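NDP-rhamnosyltransferase (Saccharopolyspora spinosa, PDB 3TSA) is probably a glycosyltransferase of the GT-B class, built from two Rossmann-like domains that face each other across a cleft. Local coordinates at residues I255-P259 against E260-L264; D80-A83 against G84-W88. All blocks are in the same frame, centred on the assembly; numbering follows the deposited sequence.

Two short-range contacts, one in each half of a GT-B enzyme, illustrate how a chain secures the place where one kind of backbone gives way to another. Contact 1 (255-259 with 260-264) belongs to the C-terminal half, where strand 251-256 of a parallel sheet runs into a tight turn. Contact 2 (80-83 with 84-88) starts the long helix 82-113 of the N-terminal half and comes earlier in the chain. Their centres lie 32 Å apart and their nearest atoms about 20 Å, so they do not touch. In both, an arginine reaches back over residues preceding it: within these segments Arg262 bonds a backbone carbonyl through its guanidinium, whereas the Arg85 guanidinium lies over the Asp80 backbone.

Contact 1 of 2, residues I255-P259 against E260-L264; sequences IAVPP and EHRAL
Arg262 folds back along Pro259 and hooks the carbonyl oxygen of Val257; Arg262 and Pro259, with Glu260 and His261 packed near Pro258, make up most of the turn that follows strand 251-256. The arginine runs extended from CG to NE beside the Pro259 ring, both pointing the same way. Its guanidinium then takes Val257 O side-on with two nitrogens: Arg262 NE at 2.9 Å (N-H...O 152°) and NH2 at 3.0 Å. The oxygen lies almost in the guanidinium plane, only about 5° out of it as seen from NE. One face of the same group rests against Pro259, whose N stands 3.4 Å above the plane and toward its rim.

Two backbone bonds close the bend. His261 N binds Pro258 O, and Arg262 N binds Pro259 O at 3.1 Å. In both cases the donor sits well above the carbonyl plane. These are three-residue steps, and Arg262 to Leu264 have helical backbone angles without the regular bonds of a helix.

Around Pro258, its CB meets the edge of the His261 imidazole at CD2, 3.7 Å away. The Glu260 carboxylate bends in beside the same proline, with Glu260 OE1 also 3.7 Å from Pro258 CB. That bend follows from chi2 of -80°, while the main partner of OE1 is Arg227 of helix 227-233, in a salt bridge. Val257 CG2 fills in against Arg262 CG at 3.8 Å.

Pro258 and Pro259 have no N-H to give, and here they take part through their carbonyls, while Val257 O takes the arginine. Because Arg262 NH2 also bonds Ser277 OG, two partners fix the rotation of the guanidinium, and its positive charge would probably polarise the Val257 carbonyl.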
loop_
_atom_site.group_PDB
_atom_site.type_symbol
_atom_site.label_atom_id
_atom_site.label_comp_id
_atom_site.label_asym_id
_atom_site.label_seq_id
_atom_site.Cartn_x
_atom_site.Cartn_y
_atom_site.Cartn_z
ATOM N N ILE A 255 -5.350 16.423 18.762
ATOM C CA ILE A 255 -4.072 15.835 19.249
ATOM C C ILE A 255 -3.883 14.481 18.601
ATOM O O ILE A 255 -4.715 13.548 18.756
ATOM C CB ILE A 255 -4.028 15.706 20.795
ATOM C CG1 ILE A 255 -4.067 17.068 21.458
ATOM C CG2 ILE A 255 -2.713 15.120 21.235
ATOM C CD1 ILE A 255 -4.644 17.031 22.880
ATOM N N ALA A 256 -2.799 14.385 17.813
ATOM C CA ALA A 256 -2.487 13.189 17.017
ATOM C C ALA A 256 -1.167 12.570 17.531
ATOM O O ALA A 256 -0.076 13.038 17.147
ATOM C CB ALA A 256 -2.400 13.538 15.499
ATOM N N VAL A 257 -1.243 11.596 18.449
ATOM C CA VAL A 257 -0.046 10.927 18.988
ATOM C C VAL A 257 -0.333 9.435 18.962
ATOM O O VAL A 257 -1.509 9.088 18.841
ATOM C CB VAL A 257 0.354 11.405 20.402
ATOM C CG1 VAL A 257 0.570 12.933 20.381
ATOM C CG2 VAL A 257 -0.651 10.943 21.459
ATOM N N PRO A 258 0.703 8.571 19.050
ATOM C CA PRO A 258 0.523 7.114 18.972
ATOM C C PRO A 258 -0.302 6.618 20.125
ATOM O O PRO A 258 -0.253 7.227 21.205
ATOM C CB PRO A 258 1.958 6.592 19.161
ATOM C CG PRO A 258 2.779 7.694 18.547
ATOM C CD PRO A 258 2.139 8.906 19.121
ATOM N N PRO A 259 -1.002 5.489 19.950
ATOM C CA PRO A 259 -1.872 4.956 20.988
ATOM C C PRO A 259 -1.217 4.878 22.384
ATOM O O PRO A 259 -1.828 5.331 23.385
ATOM C CB PRO A 259 -2.191 3.530 20.489
ATOM C CG PRO A 259 -1.991 3.554 19.030
ATOM C CD PRO A 259 -0.914 4.609 18.762
ATOM N N GLU A 260 0.005 4.348 22.470
ATOM C CA GLU A 260 0.644 4.215 23.824
ATOM C C GLU A 260 1.023 5.542 24.503
ATOM O O GLU A 260 1.250 5.587 25.712
ATOM C CB GLU A 260 1.825 3.252 23.813
ATOM C CG GLU A 260 3.085 3.817 23.181
ATOM C CD GLU A 260 3.085 3.771 21.644
ATOM O OE1 GLU A 260 2.083 3.364 20.963
ATOM O OE2 GLU A 260 4.135 4.177 21.119
ATOM N N HIS A 261 1.055 6.633 23.737
ATOM C CA HIS A 261 1.324 7.949 24.321
ATOM C C HIS A 261 0.070 8.747 24.710
ATOM O O HIS A 261 0.185 9.866 25.207
ATOM C CB HIS A 261 2.249 8.776 23.400
ATOM C CG HIS A 261 3.583 8.133 23.146
ATOM N ND1 HIS A 261 4.568 8.056 24.105
ATOM C CD2 HIS A 261 4.116 7.596 22.016
ATOM C CE1 HIS A 261 5.624 7.433 23.601
ATOM N NE2 HIS A 261 5.383 7.157 22.334
ATOM N N ARG A 262 -1.114 8.154 24.504
ATOM C CA ARG A 262 -2.371 8.838 24.722
ATOM C C ARG A 262 -2.645 8.906 26.230
ATOM O O ARG A 262 -3.253 9.860 26.727
ATOM C CB ARG A 262 -3.507 8.152 23.883
ATOM C CG ARG A 262 -3.348 8.492 22.365
ATOM C CD ARG A 262 -4.319 7.782 21.407
ATOM N NE ARG A 262 -3.749 7.806 20.056
ATOM C CZ ARG A 262 -4.147 7.073 19.026
ATOM N NH1 ARG A 262 -5.138 6.226 19.185
ATOM N NH2 ARG A 262 -3.536 7.192 17.826
ATOM N N ALA A 263 -2.103 7.943 26.976
ATOM C CA ALA A 263 -2.265 7.941 28.442
ATOM C C ALA A 263 -1.589 9.141 29.159
ATOM O O ALA A 263 -1.997 9.549 30.261
ATOM C CB ALA A 263 -1.765 6.586 29.014
ATOM N N LEU A 264 -0.588 9.725 28.516
ATOM C CA LEU A 264 0.059 10.946 29.005
ATOM C C LEU A 264 -0.911 12.157 29.142
ATOM O O LEU A 264 -0.639 13.105 29.872
ATOM C CB LEU A 264 1.236 11.319 28.068
ATOM C CG LEU A 264 2.340 10.282 27.775
ATOM C CD1 LEU A 264 3.358 10.756 26.711
ATOM C CD2 LEU A 264 3.098 9.849 29.113
#

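Contact 2 of 2, residues D80-A83 against G84-W88; sequences DTEA and GRQLW
Arg85 extends back past the start of its own helix to lie over Asp80, and its side chain can be followed atom by atom. Arg85 CB sits 3.6 Å from Thr81 O, the oxygen that also receives the backbone N-H of Arg85. Arg85 CG comes closer to Thr81 O, at 3.2 Å, because the first torsion sets CG beside the backbone N and turned back toward the preceding residues. CD is already moving clear of it. From CG to NE the chain is extended, then turns at chi4, which brings one face of the guanidinium over the Asp80 backbone, with Arg85 NH1 3.7 Å from Asp80 CA. The Asp80 carboxylate is near but not bonded: Asp80 OD1 stays 4.5 Å from Arg85 NH1, beyond a salt bridge, so any attraction between the charges is probably modest. The Arg85 side chain also touches Pro151 of helix 151-166.

This is the N-terminal end of helix 82-113, with Thr81 as its N-cap. The threonine OG1 accepts from Gly84 N at 3.1 Å (N-H...O 144°), taking up an amide of the first turn. A chi1 of 72° swings the hydroxyl back toward the helix start, where it meets that amide; the same oxygen is also hydrogen-bonded to Gln78 O. The regular i to i+4 series begins with Arg85 N to Thr81 O and continues with Gln86 N to Glu82 O.

Glu82 and Gln86 meet one turn apart. Glu82 OE2 lies 3.3 Å from Gln86 CG and close to Gln86 OE1, two acceptors as modelled, with no hydrogen bond between them, their carboxylate and amide planes 69° apart. A water donates to Ala83 O at 2.6 Å and accepts weakly from Gln86 NE2.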
loop_
_atom_site.group_PDB
_atom_site.type_symbol
_atom_site.label_atom_id
_atom_site.label_comp_id
_atom_site.label_asym_id
_atom_site.label_seq_id
_atom_site.Cartn_x
_atom_site.Cartn_y
_atom_site.Cartn_z
ATOM N N ASP A 80 29.058 22.542 12.873
ATOM C CA ASP A 80 30.364 23.298 13.000
ATOM C C ASP A 80 30.853 23.398 14.453
ATOM O O ASP A 80 31.794 24.151 14.756
ATOM C CB ASP A 80 30.195 24.724 12.535
ATOM C CG ASP A 80 29.669 24.848 11.121
ATOM O OD1 ASP A 80 30.065 24.041 10.228
ATOM O OD2 ASP A 80 28.896 25.826 10.886
ATOM N N THR A 81 30.284 22.647 15.366
ATOM C CA THR A 81 30.808 22.595 16.702
ATOM C C THR A 81 31.335 21.214 16.999
ATOM O O THR A 81 30.996 20.243 16.295
ATOM C CB THR A 81 29.781 22.976 17.792
ATOM O OG1 THR A 81 28.798 21.927 17.950
ATOM C CG2 THR A 81 29.162 24.354 17.531
ATOM N N GLU A 82 32.133 21.104 18.069
ATOM C CA GLU A 82 32.649 19.807 18.498
ATOM C C GLU A 82 31.580 18.840 18.978
ATOM O O GLU A 82 31.652 17.610 18.684
ATOM C CB GLU A 82 33.699 20.016 19.592
ATOM C CG GLU A 82 33.809 18.839 20.567
ATOM C CD GLU A 82 34.684 17.717 20.023
ATOM O OE1 GLU A 82 35.567 17.988 19.157
ATOM O OE2 GLU A 82 34.495 16.555 20.481
ATOM N N ALA A 83 30.576 19.366 19.686
ATOM C CA ALA A 83 29.554 18.516 20.285
ATOM C C ALA A 83 28.732 17.986 19.124
ATOM O O ALA A 83 28.235 16.858 19.211
ATOM C CB ALA A 83 28.619 19.308 21.241
ATOM N N GLY A 84 28.552 18.824 18.103
ATOM C CA GLY A 84 27.635 18.491 16.946
ATOM C C GLY A 84 28.304 17.426 16.085
ATOM O O GLY A 84 27.703 16.396 15.721
ATOM N N ARG A 85 29.590 17.646 15.808
ATOM C CA ARG A 85 30.422 16.650 15.083
ATOM C C ARG A 85 30.383 15.315 15.798
ATOM O O ARG A 85 30.187 14.294 15.127
ATOM C CB ARG A 85 31.895 17.080 14.894
ATOM C CG ARG A 85 32.073 18.259 14.034
ATOM C CD ARG A 85 33.549 18.421 13.541
ATOM N NE ARG A 85 33.825 19.830 13.182
ATOM C CZ ARG A 85 33.264 20.521 12.167
ATOM N NH1 ARG A 85 33.631 21.797 11.944
ATOM N NH2 ARG A 85 32.340 19.971 11.371
ATOM N N GLN A 86 30.573 15.269 17.127
ATOM C CA GLN A 86 30.569 13.965 17.842
ATOM C C GLN A 86 29.249 13.223 17.720
ATOM O O GLN A 86 29.219 11.997 17.591
ATOM C CB GLN A 86 30.761 14.180 19.345
ATOM C CG GLN A 86 32.207 14.313 19.811
ATOM C CD GLN A 86 32.275 14.266 21.362
ATOM O OE1 GLN A 86 33.304 13.954 21.959
ATOM N NE2 GLN A 86 31.157 14.580 21.999
ATOM N N LEU A 87 28.126 13.954 17.802
ATOM C CA LEU A 87 26.832 13.282 17.678
ATOM C C LEU A 87 26.715 12.642 16.336
ATOM O O LEU A 87 26.276 11.498 16.281
ATOM C CB LEU A 87 25.657 14.234 17.832
ATOM C CG LEU A 87 25.258 14.723 19.234
ATOM C CD1 LEU A 87 24.195 15.827 18.969
ATOM C CD2 LEU A 87 24.695 13.651 20.153
ATOM N N TRP A 88 27.027 13.403 15.270
ATOM C CA TRP A 88 26.862 12.870 13.906
ATOM C C TRP A 88 27.923 11.790 13.647
ATOM O O TRP A 88 27.611 10.787 13.018
ATOM C CB TRP A 88 26.898 13.974 12.867
ATOM C CG TRP A 88 25.621 14.770 12.910
ATOM C CD1 TRP A 88 25.394 15.977 13.521
ATOM C CD2 TRP A 88 24.402 14.383 12.287
ATOM N NE1 TRP A 88 24.069 16.352 13.320
ATOM C CE2 TRP A 88 23.441 15.394 12.564
ATOM C CE3 TRP A 88 24.022 13.260 11.541
ATOM C CZ2 TRP A 88 22.099 15.290 12.109
ATOM C CZ3 TRP A 88 22.752 13.170 11.058
ATOM C CH2 TRP A 88 21.797 14.184 11.299
HETATM O O HOH W 1 27.920 15.776 21.556
#